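Local coordinates for protein CRISPR-associated endoribonuclease Cas6 1 (Methanocaldococcus jannaschii DSM 2661, PDB 5YI6) that probably cleaves CRISPR precursor transcripts into crRNAs, acting as an RNA-binding endoribonuclease of the Cas6 family in antiviral defence, at residues R63-V66 / G71-T74; Y82-N87 / F234-N239; K123-L128 / D216-G221; K169-A172 / E176-D179; P191-M194 / I200-R203. All blocks are in the same frame, centred on the assembly; numbering follows the deposited sequence.

Contact 1: R63-V66 / G71-T74; sequences RKRV and GIET. With PO4 (phosphate ion), chain G.
Val66 and Glu73 face each other as an antiparallel hydrogen-bonded pair in the hairpin of strands 65-67 and 71-74. Val66 N donates to Glu73 O over 3.0 Å, and the return bond from Glu73 N to Val66 O is 2.8 Å long and straighter, at 166°. In the adjoining non-hydrogen-bonded pair, Arg65 with Thr74, a CA-H...O contact brings Arg65 CA to 3.2 Å from Glu73 O.

Nonpolar packing is mainly the work of Arg65 and Ile72. With CG lodged between the backbone N and the carbonyl carbon (chi1 62°) and two further bends, the arginine folds so that one guanidinium face lies over Ile72 CG2, which sits toward the rim at 3.7 Å from NH2. Arg65 NE bonds Ile62 O. On the opposite face, the side chains of Val66 and Glu73 run alongside each other, Val66 CB 3.8 Å from Glu73 OE1, and the carboxylate goes on to a salt bridge with Arg68.

Ionic contacts lie farther out. Extended Arg63 meets a phosphate ion, probably from the crystallisation liquor, edge-on through NH1 to O4 (2.8 Å) and NH2 to O1 (3.0 Å), with phosphorus in the guanidinium plane; NH2 also forms a salt bridge with Glu8.

Strand 71-74 is the middle of a three-stranded antiparallel sheet: Ile72 and Thr74 bond to Ile19 and Thr17 of strand 17-20, while strand 65-67 forms the other border.

Contact 2: Y82-N87 / F234-N239; sequences YISSPN and FGMVVN
Met236 pushes its thioether against Tyr82 and Ser84 at the junction of the two ferredoxin-like domains expected of a Cas6 protein, reaching from the C-terminal part of the chain to strand 78-85 of the N-terminal one. The tight part is confined to the end of this side chain. CG stands anti to the backbone N (chi1 -169°) and the rest is fully extended, which carries CE to 3.6 Å from Tyr82 CB and 3.3 Å from Ser84 OG. Just behind it, SD lies 3.4 Å from Tyr82 O. Ser84 OG is buried but satisfied, being hydrogen-bonded to Glu223 O, and Thr56 and Arg6 also pack on the methionine.

Away from this point the segments part quickly. The ring of Tyr82, on the partly exposed side, leads away from Met236 and makes a weak hydrogen bond from its hydroxyl to Glu8, while the side chain of Val238 stays 6.4 Å or more from segment 82-87. Ile83, buried, points away from Met236 into the other side of its own sheet, packing on Ile7 and Phe57. Beyond the strand, the chain closes an ST turn: Asn87 N donates to Ser85 OG over 2.9 Å, and Asn87 OD1 caps Phe90 N of helix 88-101.

Contact 3: K123-L128 / D216-G221; sequences KKFNIL and DLIKFG. With PO4 (phosphate ion), chain L.
Phe125 and Ile218 overlap flank to flank, their side chains running in opposite senses, and make the main contact between the chain leading into strand 127-130 and helix 215-224. The phenylalanine has CG anti to its carbonyl carbon (chi1 -61°), an orientation that swings the ring to the helix. Its CD2 corner comes to 3.4 Å from Ile218 CG2, a close approach made obliquely to the ring. One atom farther round, CE2 lies 3.8 Å from Lys219 CA, and so the ring rests on the helix backbone as well as on a side chain.

Ile218 uses its two branches differently. CG2, anti to the backbone N, serves Phe125 and at 4.5 Å grazes Leu128 CD1. The longer branch, placed anti to the carbonyl carbon by a chi1 of -63° and extended at chi2, carries CD1 to 3.7 Å from O2 of a bound phosphate ion. Lys219 adds only its base to the packing, with CB 4.0 Å from Phe125 CE2; its chain stays extended until a final bend, and NZ bonds Ser4 OG.

The phosphate, probably from the crystallisation liquor, takes one hydrogen bond from the backbone: Phe125 N donates to O4 over 3.0 Å at a nearly linear 176°.

Tyr215 and Tyr222 of helix 215-224 meet the Phe125 ring too. The helix packs on the four-stranded sheet, in which strand 127-130 lies between strands 201-213 and 237-240, Leu128 bonding Phe209 and Ile127 bonding Val240. Leu217 and Ile218 also pack on Phe182 of strand 182-195.

Contact 4: K169-A172 / E176-D179; sequences KYEA and EKCD
Glu171, near the end of helix 158-174, reaches over to the chain that turns back at 176-179. Its CB lies 3.6 Å from Glu176 O, and CG comes nearer to the same carbonyl oxygen, at 3.3 Å. With CG anti to the carbonyl carbon (chi1 -61°) and an extended chain beyond, the carboxylate carbon CD stands 3.6 Å from Cys178 N. At the tip, OE2 accepts from Cys178 N over 2.9 Å in an almost perfectly straight bond (177°), met on the anti side and a little out of the carboxylate plane. The bond from Cys178 N to Glu171 OE2 ties the backbone of this irregular loop to the helix. The same oxygen passes 3.8 Å from Lys177 CG; the ammonium of that lysine turns instead to Asp179, in a long salt bridge.

Beside it, Cys178 meets Tyr170: CB is 3.6 Å from Tyr170 CD2, and SG lies 4.4 Å from the ring centroid, 28° off the normal, an oblique sulfur-aromatic contact. Glu176 O approaches the edge of this ring.

The loop leads on from helix 158-174 to strand 182-195, and on its inner side helix 215-224 closes the packing, with Leu217 against Cys178 and the ring of Phe220 edge-to-face with Tyr170.

Contact 5: P191-M194 / I200-R203; sequences PKRM and IYCR
Arg193 stacks its guanidinium on one face of the Tyr201 ring, with 3.8 Å between the centres of the two groups and 4° between their planes. These residues sit diagonally across the hairpin of strands 182-195 and 201-213. Arg193 is extended from CG to NE, with CG anti to the backbone N (chi1 -177°), which carries its flat end along the surface to the tyrosine. NH2 is 3.2 Å from Tyr201 CG, and CZ is 3.3 Å from Tyr201 CD1. NH2 lies over the middle of the ring while CZ stands 31° off its normal; the nearly parallel planes make this a stack as well as a cation-pi contact.

Arg203, the direct non-hydrogen-bonded partner of Arg193, shares its face of the sheet but bends at chi3 in another direction, lying alongside Pro191 with NH1 3.6 Å from Pro191 CB. The two arginines thus keep apart, 6.9 Å from Arg193 NE to Arg203 NH2.

Met194 and Cys202 occupy the other face, where Met194 CB and Cys202 SG are 4.1 Å apart. Met194 bends at chi2 and chi3, so that its thioether turns from the cysteine, and packs on Pro133 and Phe234. The backbones of Met194 and Cys202 make the hydrogen-bonded pair, Met194 N to Cys202 O at 2.9 Å and Cys202 N to Met194 O at 2.8 Å.

The chemistry is split by face: sulfur-bearing side chains turn toward the protein, whereas the exposed face carries two arginines. The cationic guanidinium of Arg193 is probably stabilised by the electron-rich face of Tyr201, while that of Arg203 has a proline ring beside it.

In the fold
Contact 2 lies about 5 Å from the centre of the chain, while contacts 1 and 4 lie at opposite sides, with centres about 40 Å apart. Contact 2 touches three of the others: contact 1 through Tyr82 and Arg63, contact 3 where Pro86 packs on Phe220 and Val237 on Leu128, and contact 5 where Phe234 meets Met194. Contacts 3 and 4 share the packing of helices 158-174 and 215-224. Contacts 2, 3 and 5 all reach the four-stranded sheet. In contact 2 the Ile83 side chain is about 12 Å from that of Tyr32, the probable proton acceptor; the other contacts are remote from the predicted catalytic residues. A phosphate lies about 6 Å from the Tyr82 side chain.

Contact 1: R63-V66 / G71-T74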
# COMPACT_ATOMS: atom_id res chain seq x y z
N ARG A 63 -1.09 -3.52 -17.09
CA ARG A 63 0.08 -3.84 -17.92
C ARG A 63 -0.15 -3.49 -19.38
O ARG A 63 0.73 -2.91 -20.01
CB ARG A 63 0.43 -5.31 -17.79
CG ARG A 63 0.89 -5.67 -16.39
CD ARG A 63 1.13 -7.16 -16.35
NE ARG A 63 1.38 -7.56 -14.97
CZ ARG A 63 1.56 -8.81 -14.58
NH1 ARG A 63 1.54 -9.79 -15.48
NH2 ARG A 63 1.78 -9.06 -13.29
N LYS A 64 -1.30 -3.85 -19.93
CA LYS A 64 -1.64 -3.54 -21.33
C LYS A 64 -2.48 -2.27 -21.33
O LYS A 64 -3.71 -2.31 -21.26
CB LYS A 64 -2.33 -4.72 -21.96
CG LYS A 64 -1.36 -5.86 -22.18
CD LYS A 64 -2.03 -7.04 -22.84
CE LYS A 64 -2.78 -6.61 -24.08
NZ LYS A 64 -3.30 -7.80 -24.81
N ARG A 65 -1.82 -1.13 -21.42
CA ARG A 65 -2.43 0.12 -20.99
C ARG A 65 -2.50 1.14 -22.12
O ARG A 65 -1.69 1.12 -23.04
CB ARG A 65 -1.67 0.70 -19.81
CG ARG A 65 -0.26 1.04 -20.14
CD ARG A 65 0.67 0.73 -18.98
NE ARG A 65 0.18 1.31 -17.74
CZ ARG A 65 0.30 2.59 -17.42
NH1 ARG A 65 0.88 3.44 -18.27
NH2 ARG A 65 -0.17 3.04 -16.25
N VAL A 66 -3.51 2.00 -22.04
CA VAL A 66 -3.60 3.19 -22.88
C VAL A 66 -3.88 4.39 -21.98
O VAL A 66 -4.83 4.37 -21.19
CB VAL A 66 -4.70 3.08 -23.96
CG1 VAL A 66 -4.79 4.40 -24.74
CG2 VAL A 66 -4.40 1.95 -24.88
N GLY A 71 -8.13 8.44 -17.01
CA GLY A 71 -7.44 7.37 -16.31
C GLY A 71 -6.64 6.52 -17.27
O GLY A 71 -6.35 6.93 -18.41
N ILE A 72 -6.32 5.32 -16.81
CA ILE A 72 -5.54 4.35 -17.57
C ILE A 72 -6.48 3.27 -18.05
O ILE A 72 -7.15 2.60 -17.25
CB ILE A 72 -4.39 3.75 -16.74
CG1 ILE A 72 -3.49 4.85 -16.19
CG2 ILE A 72 -3.61 2.72 -17.57
CD1 ILE A 72 -2.81 5.71 -17.24
N GLU A 73 -6.54 3.08 -19.36
CA GLU A 73 -7.36 2.05 -19.95
C GLU A 73 -6.64 0.71 -19.91
O GLU A 73 -5.46 0.64 -20.25
CB GLU A 73 -7.69 2.41 -21.41
CG GLU A 73 -8.49 1.28 -22.06
CD GLU A 73 -8.74 1.55 -23.54
OE1 GLU A 73 -8.43 2.66 -23.97
OE2 GLU A 73 -9.21 0.64 -24.23
N THR A 74 -7.35 -0.35 -19.50
CA THR A 74 -6.83 -1.70 -19.61
C THR A 74 -7.47 -2.34 -20.85
O THR A 74 -8.70 -2.48 -20.94
CB THR A 74 -7.07 -2.55 -18.35
OG1 THR A 74 -6.79 -3.91 -18.68
CG2 THR A 74 -8.50 -2.46 -17.84
P PO4 G . 1.45 -13.08 -13.72
O1 PO4 G . 1.69 -11.96 -12.74
O2 PO4 G . 0.03 -13.48 -13.83
O3 PO4 G . 2.30 -14.25 -13.33
O4 PO4 G . 1.85 -12.56 -15.09

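Contact 2: Y82-N87 / F234-N239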
# COMPACT_ATOMS: atom_id res chain seq x y z
N TYR A 82 -1.55 -5.53 -5.56
CA TYR A 82 -0.57 -6.16 -4.66
C TYR A 82 -0.98 -5.85 -3.23
O TYR A 82 -1.33 -4.71 -2.93
CB TYR A 82 0.85 -5.63 -4.91
CG TYR A 82 1.25 -5.95 -6.32
CD1 TYR A 82 1.92 -7.13 -6.61
CD2 TYR A 82 0.83 -5.14 -7.39
CE1 TYR A 82 2.24 -7.48 -7.94
CE2 TYR A 82 1.14 -5.49 -8.72
CZ TYR A 82 1.84 -6.66 -8.98
OH TYR A 82 2.14 -7.03 -10.29
N ILE A 83 -0.92 -6.87 -2.35
CA ILE A 83 -1.30 -6.73 -0.94
C ILE A 83 -0.25 -7.47 -0.13
O ILE A 83 0.16 -8.57 -0.50
CB ILE A 83 -2.69 -7.33 -0.62
CG1 ILE A 83 -3.75 -6.93 -1.67
CG2 ILE A 83 -3.12 -6.92 0.81
CD1 ILE A 83 -5.20 -7.53 -1.43
N SER A 84 0.19 -6.87 0.97
CA SER A 84 1.25 -7.54 1.74
C SER A 84 1.12 -7.20 3.22
O SER A 84 0.59 -6.15 3.61
CB SER A 84 2.65 -7.15 1.26
OG SER A 84 2.88 -5.76 1.44
N SER A 85 1.69 -8.09 4.04
CA SER A 85 1.71 -7.84 5.48
C SER A 85 2.86 -8.63 6.10
O SER A 85 3.18 -9.73 5.63
CB SER A 85 0.38 -8.28 6.13
OG SER A 85 0.43 -8.10 7.55
N PRO A 86 3.47 -8.12 7.19
CA PRO A 86 4.36 -9.00 7.96
C PRO A 86 3.59 -10.11 8.67
O PRO A 86 4.21 -11.02 9.22
CB PRO A 86 5.05 -8.03 8.95
CG PRO A 86 4.06 -6.85 9.11
CD PRO A 86 3.45 -6.73 7.70
N ASN A 87 2.25 -10.08 8.66
CA ASN A 87 1.41 -11.12 9.26
C ASN A 87 0.84 -12.02 8.16
O ASN A 87 -0.11 -11.64 7.46
CB ASN A 87 0.27 -10.49 10.07
CG ASN A 87 -0.52 -11.53 10.84
OD1 ASN A 87 -0.80 -12.62 10.33
ND2 ASN A 87 -0.87 -11.22 12.08
N PHE A 234 -1.33 2.92 1.41
CA PHE A 234 -0.24 3.85 1.17
C PHE A 234 1.10 3.22 1.50
O PHE A 234 1.22 2.40 2.42
CB PHE A 234 -0.40 5.19 2.00
CG PHE A 234 -1.53 6.04 1.49
CD1 PHE A 234 -1.27 7.09 0.62
CD2 PHE A 234 -2.85 5.77 1.84
CE1 PHE A 234 -2.34 7.89 0.10
CE2 PHE A 234 -3.90 6.52 1.34
CZ PHE A 234 -3.64 7.60 0.46
N GLY A 235 2.11 3.61 0.71
CA GLY A 235 3.49 3.34 1.09
C GLY A 235 4.03 1.99 0.66
O GLY A 235 5.10 1.59 1.14
N MET A 236 3.33 1.27 -0.23
CA MET A 236 3.81 -0.03 -0.69
C MET A 236 4.90 0.15 -1.75
O MET A 236 4.78 0.98 -2.66
CB MET A 236 2.65 -0.87 -1.28
CG MET A 236 3.09 -2.32 -1.51
SD MET A 236 1.66 -3.32 -1.95
CE MET A 236 2.35 -4.97 -1.72
N VAL A 237 5.99 -0.62 -1.63
CA VAL A 237 7.10 -0.52 -2.57
C VAL A 237 7.33 -1.88 -3.24
O VAL A 237 6.84 -2.91 -2.79
CB VAL A 237 8.40 -0.02 -1.92
CG1 VAL A 237 8.21 1.38 -1.33
CG2 VAL A 237 8.93 -1.04 -0.85
N VAL A 238 8.13 -1.86 -4.29
CA VAL A 238 8.51 -3.09 -4.98
C VAL A 238 9.98 -2.96 -5.33
O VAL A 238 10.51 -1.86 -5.51
CB VAL A 238 7.64 -3.35 -6.25
CG1 VAL A 238 7.94 -2.32 -7.34
CG2 VAL A 238 7.88 -4.76 -6.79
N ASN A 239 10.66 -4.10 -5.38
CA ASN A 239 12.07 -4.06 -5.76
C ASN A 239 12.18 -3.79 -7.26
O ASN A 239 11.31 -4.17 -8.05
CB ASN A 239 12.78 -5.35 -5.37
CG ASN A 239 12.34 -6.51 -6.20
OD1 ASN A 239 11.14 -6.69 -6.45
ND2 ASN A 239 13.30 -7.33 -6.61

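Contact 3: K123-L128 / D216-G221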
# COMPACT_ATOMS: atom_id res chain seq x y z
N LYS A 123 15.52 -11.71 -1.62
CA LYS A 123 16.58 -12.08 -0.70
C LYS A 123 17.56 -10.95 -0.46
O LYS A 123 18.37 -11.03 0.46
CB LYS A 123 17.34 -13.30 -1.24
CG LYS A 123 16.56 -14.61 -1.16
CD LYS A 123 17.42 -15.79 -1.62
CE LYS A 123 17.58 -15.86 -3.14
NZ LYS A 123 16.32 -16.19 -3.88
N LYS A 124 17.52 -9.90 -1.28
CA LYS A 124 18.36 -8.72 -1.11
C LYS A 124 17.63 -7.49 -1.65
O LYS A 124 16.79 -7.60 -2.54
CB LYS A 124 19.70 -8.90 -1.85
CG LYS A 124 19.53 -9.03 -3.35
CD LYS A 124 20.78 -9.58 -4.04
CE LYS A 124 20.52 -9.77 -5.55
NZ LYS A 124 21.72 -10.20 -6.33
N PHE A 125 17.90 -6.34 -1.04
CA PHE A 125 17.28 -5.09 -1.47
C PHE A 125 18.34 -4.13 -1.94
O PHE A 125 19.43 -4.05 -1.35
CB PHE A 125 16.49 -4.43 -0.36
CG PHE A 125 15.39 -5.26 0.15
CD1 PHE A 125 14.25 -5.48 -0.63
CD2 PHE A 125 15.48 -5.84 1.41
CE1 PHE A 125 13.22 -6.25 -0.15
CE2 PHE A 125 14.45 -6.62 1.89
CZ PHE A 125 13.32 -6.81 1.12
N ASN A 126 18.01 -3.38 -2.97
CA ASN A 126 18.90 -2.37 -3.51
C ASN A 126 18.07 -1.15 -3.91
O ASN A 126 18.11 -0.13 -3.22
CB ASN A 126 19.71 -2.94 -4.68
CG ASN A 126 20.55 -1.90 -5.38
OD1 ASN A 126 21.01 -0.94 -4.76
ND2 ASN A 126 20.74 -2.07 -6.68
N ILE A 127 17.30 -1.23 -4.99
CA ILE A 127 16.45 -0.12 -5.40
C ILE A 127 14.99 -0.48 -5.18
O ILE A 127 14.53 -1.56 -5.56
CB ILE A 127 16.69 0.27 -6.87
CG1 ILE A 127 18.15 0.63 -7.05
CG2 ILE A 127 15.79 1.45 -7.23
CD1 ILE A 127 18.53 0.97 -8.48
N LEU A 128 14.25 0.43 -4.56
CA LEU A 128 12.83 0.25 -4.31
C LEU A 128 12.07 1.38 -5.00
O LEU A 128 12.55 2.51 -5.08
CB LEU A 128 12.53 0.28 -2.80
CG LEU A 128 13.24 -0.82 -1.98
CD1 LEU A 128 13.02 -0.58 -0.48
CD2 LEU A 128 12.75 -2.20 -2.39
N ASP A 216 16.55 -7.21 7.90
CA ASP A 216 15.27 -7.53 8.54
C ASP A 216 14.39 -6.29 8.72
O ASP A 216 13.16 -6.37 8.61
CB ASP A 216 15.52 -8.22 9.88
CG ASP A 216 15.95 -9.66 9.72
OD1 ASP A 216 15.86 -10.19 8.60
OD2 ASP A 216 16.43 -10.24 10.71
N LEU A 217 15.00 -5.12 8.95
CA LEU A 217 14.21 -3.91 9.07
C LEU A 217 13.69 -3.45 7.70
O LEU A 217 12.55 -3.00 7.58
CB LEU A 217 15.03 -2.81 9.74
CG LEU A 217 14.34 -1.45 9.97
CD1 LEU A 217 13.01 -1.61 10.72
CD2 LEU A 217 15.27 -0.51 10.73
N ILE A 218 14.55 -3.48 6.69
CA ILE A 218 14.09 -3.12 5.34
C ILE A 218 12.96 -4.05 4.90
O ILE A 218 11.97 -3.60 4.30
CB ILE A 218 15.28 -3.14 4.35
CG1 ILE A 218 16.30 -2.06 4.76
CG2 ILE A 218 14.78 -2.91 2.91
CD1 ILE A 218 17.65 -2.18 4.00
N LYS A 219 13.10 -5.34 5.19
CA LYS A 219 12.10 -6.35 4.85
C LYS A 219 10.77 -6.06 5.53
O LYS A 219 9.70 -6.27 4.95
CB LYS A 219 12.62 -7.73 5.26
CG LYS A 219 11.62 -8.84 5.20
CD LYS A 219 12.23 -10.18 5.58
CE LYS A 219 11.19 -11.29 5.47
NZ LYS A 219 10.04 -11.12 6.40
N PHE A 220 10.82 -5.57 6.78
CA PHE A 220 9.59 -5.15 7.43
C PHE A 220 8.94 -3.97 6.69
O PHE A 220 7.73 -3.96 6.48
CB PHE A 220 9.85 -4.77 8.89
CG PHE A 220 8.65 -4.27 9.61
CD1 PHE A 220 7.67 -5.15 10.04
CD2 PHE A 220 8.52 -2.88 9.89
CE1 PHE A 220 6.52 -4.67 10.74
CE2 PHE A 220 7.38 -2.38 10.58
CZ PHE A 220 6.39 -3.29 11.02
N GLY A 221 9.73 -2.97 6.28
CA GLY A 221 9.13 -1.90 5.46
C GLY A 221 8.60 -2.42 4.13
O GLY A 221 7.57 -1.96 3.63
P PO4 L . 20.49 -5.04 1.98
O1 PO4 L . 20.23 -5.17 3.46
O2 PO4 L . 19.97 -3.70 1.50
O3 PO4 L . 21.98 -5.11 1.72
O4 PO4 L . 19.79 -6.17 1.23

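Contact 4: K169-A172 / E176-D179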
# COMPACT_ATOMS: atom_id res chain seq x y z
N LYS A 169 6.82 1.38 14.07
CA LYS A 169 5.89 0.36 13.58
C LYS A 169 6.43 -1.03 13.82
O LYS A 169 5.68 -1.94 14.16
CB LYS A 169 5.60 0.53 12.06
CG LYS A 169 4.68 1.65 11.72
CD LYS A 169 4.18 1.51 10.22
CE LYS A 169 5.35 1.19 9.27
NZ LYS A 169 5.11 1.87 7.92
N TYR A 170 7.75 -1.22 13.61
CA TYR A 170 8.37 -2.50 13.89
C TYR A 170 8.12 -2.91 15.35
O TYR A 170 7.71 -4.04 15.63
CB TYR A 170 9.88 -2.43 13.62
CG TYR A 170 10.60 -3.72 13.84
CD1 TYR A 170 10.92 -4.55 12.77
CD2 TYR A 170 10.96 -4.14 15.13
CE1 TYR A 170 11.57 -5.74 12.97
CE2 TYR A 170 11.60 -5.32 15.33
CZ TYR A 170 11.90 -6.13 14.25
OH TYR A 170 12.54 -7.33 14.44
N GLU A 171 8.37 -1.99 16.29
CA GLU A 171 8.16 -2.32 17.69
C GLU A 171 6.68 -2.55 17.98
O GLU A 171 6.33 -3.41 18.80
CB GLU A 171 8.71 -1.22 18.62
CG GLU A 171 10.20 -1.06 18.44
CD GLU A 171 10.87 -0.20 19.50
OE1 GLU A 171 10.16 0.53 20.24
OE2 GLU A 171 12.11 -0.26 19.56
N ALA A 172 5.79 -1.78 17.33
CA ALA A 172 4.36 -1.95 17.59
C ALA A 172 3.87 -3.29 17.06
O ALA A 172 3.00 -3.92 17.68
CB ALA A 172 3.54 -0.82 16.96
N GLU A 176 8.79 -6.08 20.25
CA GLU A 176 10.20 -6.30 20.56
C GLU A 176 10.94 -5.04 20.18
O GLU A 176 10.47 -4.26 19.34
CB GLU A 176 10.81 -7.50 19.80
CG GLU A 176 10.11 -8.83 19.97
CD GLU A 176 10.27 -9.42 21.38
OE1 GLU A 176 11.05 -8.86 22.21
OE2 GLU A 176 9.61 -10.44 21.66
N LYS A 177 12.10 -4.86 20.79
CA LYS A 177 12.90 -3.68 20.50
C LYS A 177 13.40 -3.73 19.06
O LYS A 177 13.74 -4.80 18.54
CB LYS A 177 14.10 -3.61 21.44
CG LYS A 177 14.83 -2.30 21.32
CD LYS A 177 15.93 -2.18 22.33
CE LYS A 177 16.57 -0.80 22.30
NZ LYS A 177 17.65 -0.71 23.30
N CYS A 178 13.39 -2.58 18.40
CA CYS A 178 13.98 -2.46 17.07
C CYS A 178 15.41 -1.99 17.29
O CYS A 178 15.67 -0.80 17.48
CB CYS A 178 13.19 -1.50 16.21
SG CYS A 178 13.88 -1.42 14.49
N ASP A 179 16.33 -2.95 17.35
CA ASP A 179 17.76 -2.70 17.45
C ASP A 179 18.42 -2.62 16.09
O ASP A 179 19.57 -3.04 15.93
CB ASP A 179 18.42 -3.81 18.27
CG ASP A 179 18.28 -3.62 19.75
OD1 ASP A 179 18.26 -2.45 20.20
OD2 ASP A 179 18.19 -4.64 20.47

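Contact 5: P191-M194 / I200-R203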
# COMPACT_ATOMS: atom_id res chain seq x y z
N PRO A 191 5.48 14.59 -6.22
CA PRO A 191 4.35 14.66 -5.29
C PRO A 191 3.06 14.26 -5.99
O PRO A 191 2.87 14.51 -7.17
CB PRO A 191 4.33 16.14 -4.89
CG PRO A 191 4.88 16.83 -6.07
CD PRO A 191 5.98 15.92 -6.59
N LYS A 192 2.17 13.64 -5.22
CA LYS A 192 0.88 13.19 -5.74
C LYS A 192 -0.22 13.63 -4.78
O LYS A 192 -0.11 13.40 -3.58
CB LYS A 192 0.83 11.67 -5.89
CG LYS A 192 1.82 11.15 -6.89
CD LYS A 192 1.35 11.56 -8.29
CE LYS A 192 2.31 11.11 -9.38
NZ LYS A 192 1.73 11.39 -10.73
N ARG A 193 -1.29 14.21 -5.32
CA ARG A 193 -2.41 14.64 -4.48
C ARG A 193 -3.40 13.50 -4.32
O ARG A 193 -3.87 12.94 -5.31
CB ARG A 193 -3.07 15.88 -5.08
CG ARG A 193 -4.21 16.45 -4.24
CD ARG A 193 -4.72 17.76 -4.83
NE ARG A 193 -5.92 18.26 -4.17
CZ ARG A 193 -7.16 18.02 -4.59
NH1 ARG A 193 -7.35 17.28 -5.69
NH2 ARG A 193 -8.20 18.52 -3.94
N MET A 194 -3.68 13.11 -3.07
CA MET A 194 -4.45 11.89 -2.80
C MET A 194 -5.55 12.23 -1.82
O MET A 194 -5.27 12.81 -0.77
CB MET A 194 -3.57 10.75 -2.21
CG MET A 194 -2.27 10.46 -2.99
SD MET A 194 -2.63 9.59 -4.52
CE MET A 194 -3.13 7.95 -3.99
N ILE A 200 -10.57 15.63 2.74
CA ILE A 200 -9.17 15.93 3.00
C ILE A 200 -8.31 15.35 1.88
O ILE A 200 -8.39 14.14 1.58
CB ILE A 200 -8.70 15.44 4.38
CG1 ILE A 200 -9.55 16.11 5.47
CG2 ILE A 200 -7.23 15.79 4.56
CD1 ILE A 200 -9.34 15.53 6.87
N TYR A 201 -7.48 16.19 1.29
CA TYR A 201 -6.50 15.77 0.32
C TYR A 201 -5.11 15.98 0.90
O TYR A 201 -4.84 16.98 1.57
CB TYR A 201 -6.67 16.53 -0.98
CG TYR A 201 -7.99 16.23 -1.65
CD1 TYR A 201 -8.07 15.39 -2.77
CD2 TYR A 201 -9.19 16.73 -1.11
CE1 TYR A 201 -9.31 15.11 -3.36
CE2 TYR A 201 -10.41 16.46 -1.68
CZ TYR A 201 -10.47 15.65 -2.81
OH TYR A 201 -11.71 15.38 -3.36
N CYS A 202 -4.22 15.03 0.67
CA CYS A 202 -2.87 15.14 1.17
C CYS A 202 -1.90 15.08 0.01
O CYS A 202 -2.25 14.73 -1.11
CB CYS A 202 -2.59 14.04 2.20
SG CYS A 202 -2.69 12.36 1.50
N ARG A 203 -0.65 15.46 0.28
CA ARG A 203 0.44 15.31 -0.68
C ARG A 203 1.28 14.11 -0.24
O ARG A 203 1.73 14.06 0.90
CB ARG A 203 1.28 16.58 -0.75
CG ARG A 203 0.48 17.77 -1.22
CD ARG A 203 1.26 19.09 -1.12
NE ARG A 203 2.34 19.17 -2.10
CZ ARG A 203 2.14 19.37 -3.41
NH1 ARG A 203 3.18 19.44 -4.24
NH2 ARG A 203 0.91 19.47 -3.89